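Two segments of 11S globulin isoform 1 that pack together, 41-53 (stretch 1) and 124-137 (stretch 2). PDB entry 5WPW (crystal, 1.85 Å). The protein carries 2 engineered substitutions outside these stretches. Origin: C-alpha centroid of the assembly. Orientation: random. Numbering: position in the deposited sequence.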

# COMPACT_ATOMS: atom_id res chain seq x y z
N THR A 41 -28.31 -10.35 10.85
CA THR A 41 -27.89 -10.66 12.21
C THR A 41 -28.55 -11.96 12.65
O THR A 41 -29.70 -12.23 12.30
CB THR A 41 -28.24 -9.53 13.20
OG1 THR A 41 -27.51 -8.33 12.88
CG2 THR A 41 -27.87 -9.92 14.63
N ILE A 42 -27.79 -12.78 13.36
CA ILE A 42 -28.33 -14.00 13.94
C ILE A 42 -27.79 -14.14 15.36
O ILE A 42 -26.68 -13.71 15.67
CB ILE A 42 -28.01 -15.26 13.10
CG1 ILE A 42 -26.57 -15.71 13.30
CG2 ILE A 42 -28.29 -15.03 11.63
CD1 ILE A 42 -26.16 -16.83 12.34
N ARG A 43 -28.61 -14.71 16.22
CA ARG A 43 -28.20 -15.09 17.56
C ARG A 43 -28.30 -16.60 17.68
O ARG A 43 -29.29 -17.20 17.26
CB ARG A 43 -29.07 -14.42 18.64
CG ARG A 43 -28.61 -14.76 20.06
CD ARG A 43 -29.69 -14.52 21.10
NE ARG A 43 -30.00 -13.10 21.21
CZ ARG A 43 -31.23 -12.61 21.35
NH1 ARG A 43 -32.26 -13.44 21.39
NH2 ARG A 43 -31.42 -11.29 21.42
N ARG A 44 -27.27 -17.22 18.25
CA ARG A 44 -27.26 -18.66 18.49
C ARG A 44 -27.05 -18.97 19.96
O ARG A 44 -26.25 -18.32 20.64
CB ARG A 44 -26.16 -19.35 17.70
CG ARG A 44 -26.63 -19.99 16.47
CD ARG A 44 -25.56 -20.89 15.96
NE ARG A 44 -24.87 -20.30 14.82
CZ ARG A 44 -25.33 -20.35 13.58
NH1 ARG A 44 -24.63 -19.80 12.60
NH2 ARG A 44 -26.47 -20.96 13.32
N VAL A 45 -27.75 -20.00 20.44
CA VAL A 45 -27.49 -20.58 21.74
C VAL A 45 -27.08 -22.03 21.52
O VAL A 45 -27.80 -22.78 20.86
CB VAL A 45 -28.72 -20.50 22.67
CG1 VAL A 45 -28.46 -21.29 23.93
CG2 VAL A 45 -28.99 -19.07 23.03
N ILE A 46 -25.92 -22.40 22.05
CA ILE A 46 -25.34 -23.72 21.85
C ILE A 46 -25.21 -24.36 23.23
O ILE A 46 -24.36 -23.95 24.03
CB ILE A 46 -23.98 -23.67 21.14
CG1 ILE A 46 -24.09 -23.00 19.77
CG2 ILE A 46 -23.38 -25.06 20.98
CD1 ILE A 46 -22.73 -22.76 19.12
N GLU A 47 -26.06 -25.36 23.50
CA GLU A 47 -26.02 -26.04 24.78
C GLU A 47 -24.66 -26.69 24.97
O GLU A 47 -23.91 -26.89 24.01
CB GLU A 47 -27.11 -27.11 24.87
CG GLU A 47 -28.49 -26.65 24.44
CD GLU A 47 -28.97 -25.47 25.25
OE1 GLU A 47 -29.80 -24.70 24.71
OE2 GLU A 47 -28.52 -25.31 26.41
N PRO A 48 -24.30 -27.00 26.22
CA PRO A 48 -23.08 -27.76 26.46
C PRO A 48 -23.06 -29.05 25.64
O PRO A 48 -24.10 -29.67 25.40
CB PRO A 48 -23.12 -28.03 27.96
CG PRO A 48 -23.93 -26.91 28.51
CD PRO A 48 -24.95 -26.56 27.47
N ARG A 49 -21.87 -29.39 25.14
CA ARG A 49 -21.61 -30.54 24.27
C ARG A 49 -22.27 -30.41 22.90
O ARG A 49 -22.32 -31.40 22.15
CB ARG A 49 -22.02 -31.86 24.96
CG ARG A 49 -20.89 -32.47 25.82
CD ARG A 49 -20.25 -31.45 26.76
NE ARG A 49 -19.24 -32.04 27.63
CZ ARG A 49 -18.34 -31.34 28.33
NH1 ARG A 49 -18.33 -30.02 28.26
NH2 ARG A 49 -17.46 -31.98 29.09
N GLY A 50 -22.76 -29.23 22.54
CA GLY A 50 -23.31 -28.99 21.22
C GLY A 50 -22.24 -28.51 20.25
O GLY A 50 -21.41 -27.67 20.58
N LEU A 51 -22.30 -29.05 19.04
CA LEU A 51 -21.38 -28.73 17.94
C LEU A 51 -22.17 -28.03 16.84
O LEU A 51 -23.15 -28.58 16.33
CB LEU A 51 -20.72 -30.01 17.41
CG LEU A 51 -19.99 -29.97 16.07
CD1 LEU A 51 -18.66 -29.22 16.23
CD2 LEU A 51 -19.77 -31.38 15.57
N LEU A 52 -21.76 -26.81 16.49
CA LEU A 52 -22.24 -26.16 15.27
C LEU A 52 -21.51 -26.76 14.07
O LEU A 52 -20.28 -26.62 13.96
CB LEU A 52 -22.01 -24.65 15.33
CG LEU A 52 -22.49 -23.80 14.17
CD1 LEU A 52 -24.00 -23.86 14.03
CD2 LEU A 52 -22.02 -22.37 14.40
N LEU A 53 -22.26 -27.39 13.17
CA LEU A 53 -21.68 -28.12 12.05
C LEU A 53 -20.93 -27.18 11.10
O LEU A 53 -21.30 -26.02 10.95
CB LEU A 53 -22.76 -28.86 11.27
CG LEU A 53 -23.56 -29.80 12.18
CD1 LEU A 53 -24.67 -30.43 11.39
CD2 LEU A 53 -22.60 -30.80 12.79
N TYR A 124 -16.19 -23.04 8.88
CA TYR A 124 -16.17 -22.64 10.28
C TYR A 124 -17.02 -23.62 11.09
O TYR A 124 -18.10 -24.01 10.64
CB TYR A 124 -16.75 -21.24 10.41
CG TYR A 124 -17.05 -20.70 11.79
CD1 TYR A 124 -16.03 -20.20 12.58
CD2 TYR A 124 -18.35 -20.63 12.27
CE1 TYR A 124 -16.29 -19.68 13.83
CE2 TYR A 124 -18.62 -20.10 13.53
CZ TYR A 124 -17.58 -19.63 14.31
OH TYR A 124 -17.80 -19.10 15.56
N TRP A 125 -16.55 -24.00 12.29
CA TRP A 125 -17.34 -24.80 13.22
C TRP A 125 -17.04 -24.37 14.66
O TRP A 125 -16.00 -23.75 14.94
CB TRP A 125 -17.08 -26.32 13.02
CG TRP A 125 -15.65 -26.75 13.19
CD1 TRP A 125 -14.72 -26.91 12.19
CD2 TRP A 125 -15.00 -27.10 14.41
NE1 TRP A 125 -13.53 -27.32 12.73
CE2 TRP A 125 -13.67 -27.44 14.09
CE3 TRP A 125 -15.40 -27.14 15.76
CZ2 TRP A 125 -12.73 -27.81 15.05
CZ3 TRP A 125 -14.47 -27.52 16.72
CH2 TRP A 125 -13.15 -27.85 16.36
N CYS A 126 -17.93 -24.74 15.57
CA CYS A 126 -17.97 -24.17 16.92
C CYS A 126 -18.46 -25.23 17.89
O CYS A 126 -19.54 -25.78 17.68
CB CYS A 126 -18.92 -22.98 16.98
SG CYS A 126 -18.97 -22.16 18.57
N TYR A 127 -17.70 -25.49 18.95
CA TYR A 127 -18.08 -26.52 19.92
C TYR A 127 -18.06 -25.95 21.34
O TYR A 127 -17.08 -25.32 21.76
CB TYR A 127 -17.15 -27.73 19.83
CG TYR A 127 -17.36 -28.79 20.91
CD1 TYR A 127 -18.48 -29.63 20.90
CD2 TYR A 127 -16.44 -28.96 21.94
CE1 TYR A 127 -18.68 -30.62 21.90
CE2 TYR A 127 -16.62 -29.94 22.96
CZ TYR A 127 -17.74 -30.76 22.93
OH TYR A 127 -17.91 -31.74 23.92
N ASN A 128 -19.14 -26.21 22.09
CA ASN A 128 -19.28 -25.76 23.47
C ASN A 128 -18.77 -26.84 24.41
O ASN A 128 -19.44 -27.85 24.61
CB ASN A 128 -20.74 -25.43 23.77
CG ASN A 128 -20.97 -24.94 25.19
OD1 ASN A 128 -20.03 -24.79 25.99
ND2 ASN A 128 -22.21 -24.65 25.51
N ASN A 129 -17.59 -26.63 24.99
CA ASN A 129 -17.01 -27.61 25.90
C ASN A 129 -17.10 -27.19 27.36
O ASN A 129 -16.44 -27.80 28.21
CB ASN A 129 -15.55 -27.87 25.53
CG ASN A 129 -14.69 -26.64 25.68
OD1 ASN A 129 -15.17 -25.55 26.00
ND2 ASN A 129 -13.42 -26.81 25.45
N GLY A 130 -17.86 -26.15 27.66
CA GLY A 130 -18.15 -25.77 29.03
C GLY A 130 -19.45 -26.39 29.47
O GLY A 130 -20.04 -27.23 28.78
N GLU A 131 -19.93 -25.96 30.63
CA GLU A 131 -21.19 -26.49 31.13
C GLU A 131 -22.32 -25.48 31.09
O GLU A 131 -23.47 -25.84 31.37
CB GLU A 131 -21.03 -27.03 32.55
CG GLU A 131 -21.93 -28.24 32.82
CD GLU A 131 -21.42 -29.52 32.17
OE1 GLU A 131 -22.21 -30.18 31.46
OE2 GLU A 131 -20.24 -29.88 32.39
N ASN A 132 -22.04 -24.24 30.74
CA ASN A 132 -23.09 -23.27 30.51
C ASN A 132 -23.30 -23.09 29.01
O ASN A 132 -22.40 -23.35 28.21
CB ASN A 132 -22.72 -21.93 31.16
CG ASN A 132 -21.55 -21.24 30.47
OD1 ASN A 132 -21.74 -20.22 29.81
ND2 ASN A 132 -20.34 -21.80 30.61
N PRO A 133 -24.49 -22.68 28.57
CA PRO A 133 -24.70 -22.50 27.13
C PRO A 133 -23.87 -21.35 26.59
O PRO A 133 -23.58 -20.37 27.28
CB PRO A 133 -26.21 -22.20 27.02
CG PRO A 133 -26.79 -22.56 28.39
CD PRO A 133 -25.68 -22.33 29.35
N VAL A 134 -23.46 -21.48 25.34
CA VAL A 134 -22.83 -20.38 24.61
C VAL A 134 -23.93 -19.58 23.94
O VAL A 134 -24.87 -20.14 23.37
CB VAL A 134 -21.81 -20.91 23.58
CG1 VAL A 134 -21.40 -19.80 22.60
CG2 VAL A 134 -20.59 -21.50 24.28
N VAL A 135 -23.84 -18.26 24.04
CA VAL A 135 -24.73 -17.37 23.31
C VAL A 135 -23.84 -16.50 22.42
O VAL A 135 -22.99 -15.76 22.93
CB VAL A 135 -25.61 -16.53 24.25
CG1 VAL A 135 -26.59 -15.72 23.44
CG2 VAL A 135 -26.38 -17.46 25.21
N ALA A 136 -24.02 -16.62 21.11
CA ALA A 136 -23.23 -15.89 20.13
C ALA A 136 -24.13 -14.94 19.36
O ALA A 136 -25.22 -15.32 18.93
CB ALA A 136 -22.54 -16.85 19.15
N ILE A 137 -23.69 -13.69 19.19
CA ILE A 137 -24.39 -12.77 18.30
C ILE A 137 -23.49 -12.49 17.10
O ILE A 137 -22.33 -12.10 17.27
CB ILE A 137 -24.80 -11.46 19.01
CG1 ILE A 137 -25.23 -10.47 17.95
CG2 ILE A 137 -23.65 -10.92 19.82
CD1 ILE A 137 -25.93 -9.30 18.45
O HOH W 1 -20.72 -23.23 11.06

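Two antiparallel ladders can be joined through a loop whose side chains add to the backbone bonding; these segments of 11S globulin isoform 1 illustrate how. Strand 50-53 runs against strand 124-127, and strand 41-46 against strand 134-137, with the register shifting by two residues between them.

At the start of stretch 2, the Tyr-124 ring makes apolar contact with Leu-52, CE2 lying 4.2 Å from CD2 of the leucine, and a water lies between the carbonyls of Tyr-124 and Leu-53, 2.8 Å from Tyr-124 O and 2.9 Å from Leu-53 O. Trp-125 follows with another apolar contact, its CE3 3.9 Å from Leu-51 CD1. Cys-126 forms the hydrogen-bonded pair of this ladder with Leu-52, but unequally: Leu-52 N donates to Cys-126 O at 2.7 Å, whereas the return bond from Cys-126 N to Leu-52 O is weak at 3.4 Å. The cysteine also ties the two ladders together on one face of the sheet, since its CB lies 3.9 Å from Leu-52 CB and its SG 3.8 Å from Ile-46 CD1. On the other face, Tyr-127 presents its ring edge to Leu-51, CD1 to CB at 4.2 Å.

Asn-128 joins the two ladders. Its backbone continues the first ladder's bonding, N to Gly-50 O at 3.1 Å, and its carbonyl accepts from Arg-49 N at 2.9 Å. Its side chain, pointing toward stretch 1, adds a second donor to a carbonyl already bonded by the backbone: ND2 donates to Ile-46 O (2.7 Å), which also accepts from Val-134 N (2.9 Å). Within its own loop ND2 donates to Asn-132 O (3.0 Å), while OD1 accepts from Gly-130 N (3.1 Å). Strand 41-46 leads into a type II turn from Glu-47 to Gly-50, closed by Gly-50 N donating to Glu-47 O at 3.0 Å.

Arg-49 extends from this turn to make a weak bond from NH1 to Asn-129 O, at 2.9 Å. Pro-48 packs against the loop backbone, its CB 3.3 Å from Gly-130 O and its CG 3.1 Å from Glu-131 O. Pro-133 then brings its CB to 3.9 Å from Val-45 CG1.

From Val-134 the regular pattern resumes, with Ile-46 N donating to Val-134 O (2.8 Å). Val-135, in a non-hydrogen-bonded pair, meets Val-45 through methyl groups, CG2 to CG2 at 3.8 Å. Ala-136 restores reciprocal bonding: its N reaches Arg-44 O at 2.8 Å, and Arg-44 N reaches its O at 2.9 Å. Ile-137, in a non-hydrogen-bonded pair with Arg-43, carries the alternation on.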